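PDB 5ZBL: cytokinin riboside 5'-monophosphate phosphoribohydrolase from Corynebacterium glutamicum, which probably belongs to the LOG-like family of the SLOG clan and has a Rossmann-like alpha/beta fold. Local coordinates for residues 89-94 with 100-105. Numbering follows the deposited sequence.
Sequences ELEIVP and KRRMAE
Glu91 and Arg102 form a salt bridge between the strand 89-93 and the helix 96-106. The guanidinium presents its side edge: NE and NH1 of Arg102 both donate to OE1 of Glu91, at 3.0 and 2.9 Å respectively. Their N-H...O angles are 144° and 152°, so neither bond is straight, as expected when two adjacent nitrogens share one acceptor. OE1 receives both through its syn lone pair and lies almost exactly in the guanidinium plane. A third, weak bond runs from Arg102 NH1 to Glu91 OE2 at 3.0 Å. The carboxylate is turned 32° from the guanidinium, and the two side chains cross at about a right angle.

Glu91 reaches over with its chain extended beyond CG, whereas Arg102 bends at chi2 and chi3, which sets its NE-NH1 edge against the Glu91 carboxylate. Glu89 OE2 stands 3.1 Å from Glu91 OE2, a close approach of two acceptors; the nearby arginine, with NH1 5.5 Å from Glu89 OE2, probably eases the repulsion.

Farther along the strand, the Val93 side chain also faces the helix: Val93 CG1 comes to 4.7 Å from Arg102 CG, a loose approach, and the side chain touches Ile98 and Arg99 in the preceding turn. Arg102 and Met103 both rest on Val72 of the neighbouring strand 69-74, to which the strand 89-93 is hydrogen-bonded in parallel.

The salt bridge thus lies at the surface, joining an outermost strand of the chain's parallel sheet to the helix that follows it, within the beta-alpha-beta crossover from 89-93 to 110-112 of this Rossmann-like fold.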
loop_
_atom_site.group_PDB
_atom_site.type_symbol
_atom_site.label_atom_id
_atom_site.label_comp_id
_atom_site.label_asym_id
_atom_site.label_seq_id
_atom_site.Cartn_x
_atom_site.Cartn_y
_atom_site.Cartn_z
ATOM N N GLU A 89 -7.315 18.860 -17.091
ATOM C CA GLU A 89 -6.173 19.453 -16.411
ATOM C C GLU A 89 -5.176 18.361 -15.985
ATOM O O GLU A 89 -5.572 17.278 -15.578
ATOM C CB GLU A 89 -6.669 20.172 -15.169
ATOM C CG GLU A 89 -5.807 21.303 -14.661
ATOM C CD GLU A 89 -6.544 22.077 -13.562
ATOM O OE1 GLU A 89 -7.572 22.747 -13.869
ATOM O OE2 GLU A 89 -6.128 21.981 -12.384
ATOM N N LEU A 90 -3.893 18.690 -16.039
ATOM C CA LEU A 90 -2.854 17.871 -15.509
ATOM C C LEU A 90 -2.100 18.711 -14.484
ATOM O O LEU A 90 -1.449 19.659 -14.841
ATOM C CB LEU A 90 -1.942 17.347 -16.635
ATOM C CG LEU A 90 -0.695 16.521 -16.217
ATOM C CD1 LEU A 90 -1.093 15.416 -15.246
ATOM C CD2 LEU A 90 0.037 15.945 -17.430
ATOM N N GLU A 91 -2.223 18.357 -13.206
ATOM C CA GLU A 91 -1.475 19.020 -12.130
ATOM C C GLU A 91 -0.130 18.303 -11.893
ATOM O O GLU A 91 -0.130 17.113 -11.566
ATOM C CB GLU A 91 -2.276 19.023 -10.835
ATOM C CG GLU A 91 -3.669 19.566 -11.035
ATOM C CD GLU A 91 -4.381 19.949 -9.744
ATOM O OE1 GLU A 91 -3.770 19.905 -8.659
ATOM O OE2 GLU A 91 -5.581 20.312 -9.816
ATOM N N ILE A 92 0.970 19.040 -12.065
ATOM C CA ILE A 92 2.341 18.615 -11.722
ATOM C C ILE A 92 2.745 19.125 -10.346
ATOM O O ILE A 92 2.774 20.353 -10.103
ATOM C CB ILE A 92 3.361 19.101 -12.761
ATOM C CG1 ILE A 92 2.886 18.700 -14.165
ATOM C CG2 ILE A 92 4.739 18.466 -12.541
ATOM C CD1 ILE A 92 3.766 19.278 -15.248
ATOM N N VAL A 93 3.056 18.198 -9.443
ATOM C CA VAL A 93 3.412 18.564 -8.039
ATOM C C VAL A 93 4.821 18.073 -7.746
ATOM O O VAL A 93 5.349 17.292 -8.535
ATOM C CB VAL A 93 2.356 18.098 -7.009
ATOM C CG1 VAL A 93 1.025 18.750 -7.349
ATOM C CG2 VAL A 93 2.198 16.579 -6.984
ATOM N N PRO A 94 5.479 18.609 -6.695
ATOM C CA PRO A 94 6.908 18.350 -6.508
ATOM C C PRO A 94 7.283 16.900 -6.242
ATOM O O PRO A 94 8.319 16.493 -6.680
ATOM C CB PRO A 94 7.251 19.173 -5.266
ATOM C CG PRO A 94 6.285 20.276 -5.283
ATOM C CD PRO A 94 5.024 19.631 -5.747
ATOM N N LYS A 100 -0.364 12.154 -3.825
ATOM C CA LYS A 100 -1.394 11.343 -3.174
ATOM C C LYS A 100 -2.292 12.178 -2.289
ATOM O O LYS A 100 -3.513 11.978 -2.279
ATOM C CB LYS A 100 -0.793 10.289 -2.283
ATOM C CG LYS A 100 0.128 9.321 -2.944
ATOM C CD LYS A 100 0.482 8.275 -1.903
ATOM C CE LYS A 100 1.818 7.630 -2.108
ATOM N NZ LYS A 100 2.000 6.660 -0.987
ATOM N N ARG A 101 -1.713 13.113 -1.558
ATOM C CA ARG A 101 -2.556 14.061 -0.838
ATOM C C ARG A 101 -3.555 14.800 -1.780
ATOM O O ARG A 101 -4.743 14.914 -1.461
ATOM C CB ARG A 101 -1.697 15.030 -0.063
ATOM C CG ARG A 101 -2.458 15.911 0.914
ATOM C CD ARG A 101 -1.636 17.148 1.274
ATOM N NE ARG A 101 -0.592 16.867 2.262
ATOM C CZ ARG A 101 -0.791 16.744 3.571
ATOM N NH1 ARG A 101 -2.004 16.859 4.096
ATOM N NH2 ARG A 101 0.244 16.489 4.370
ATOM N N ARG A 102 -3.088 15.259 -2.944
ATOM C CA ARG A 102 -3.930 16.008 -3.856
ATOM C C ARG A 102 -5.055 15.195 -4.504
ATOM O O ARG A 102 -6.204 15.692 -4.645
ATOM C CB ARG A 102 -3.122 16.717 -4.950
ATOM C CG ARG A 102 -2.815 18.163 -4.643
ATOM C CD ARG A 102 -4.071 19.032 -4.484
ATOM N NE ARG A 102 -4.445 19.712 -5.705
ATOM C CZ ARG A 102 -5.405 20.629 -5.783
ATOM N NH1 ARG A 102 -5.657 21.205 -6.952
ATOM N NH2 ARG A 102 -6.120 20.978 -4.711
ATOM N N MET A 103 -4.712 13.976 -4.902
ATOM C CA MET A 103 -5.691 13.003 -5.378
ATOM C C MET A 103 -6.788 12.762 -4.336
ATOM O O MET A 103 -7.971 12.751 -4.669
ATOM C CB MET A 103 -4.997 11.708 -5.771
ATOM C CG MET A 103 -4.120 11.891 -6.990
ATOM S SD MET A 103 -3.739 10.360 -7.840
ATOM C CE MET A 103 -2.580 9.660 -6.686
ATOM N N ALA A 104 -6.393 12.624 -3.082
ATOM C CA ALA A 104 -7.386 12.453 -2.010
ATOM C C ALA A 104 -8.227 13.709 -1.848
ATOM O O ALA A 104 -9.463 13.620 -1.750
ATOM C CB ALA A 104 -6.724 12.091 -0.674
ATOM N N GLU A 105 -7.569 14.871 -1.794
ATOM C CA GLU A 105 -8.301 16.132 -1.571
ATOM C C GLU A 105 -9.333 16.448 -2.648
ATOM O O GLU A 105 -10.400 16.979 -2.326
ATOM C CB GLU A 105 -7.362 17.313 -1.451
ATOM C CG GLU A 105 -6.702 17.425 -0.087
ATOM C CD GLU A 105 -5.413 18.254 -0.091
ATOM O OE1 GLU A 105 -5.055 18.838 -1.141
ATOM O OE2 GLU A 105 -4.743 18.316 0.971
#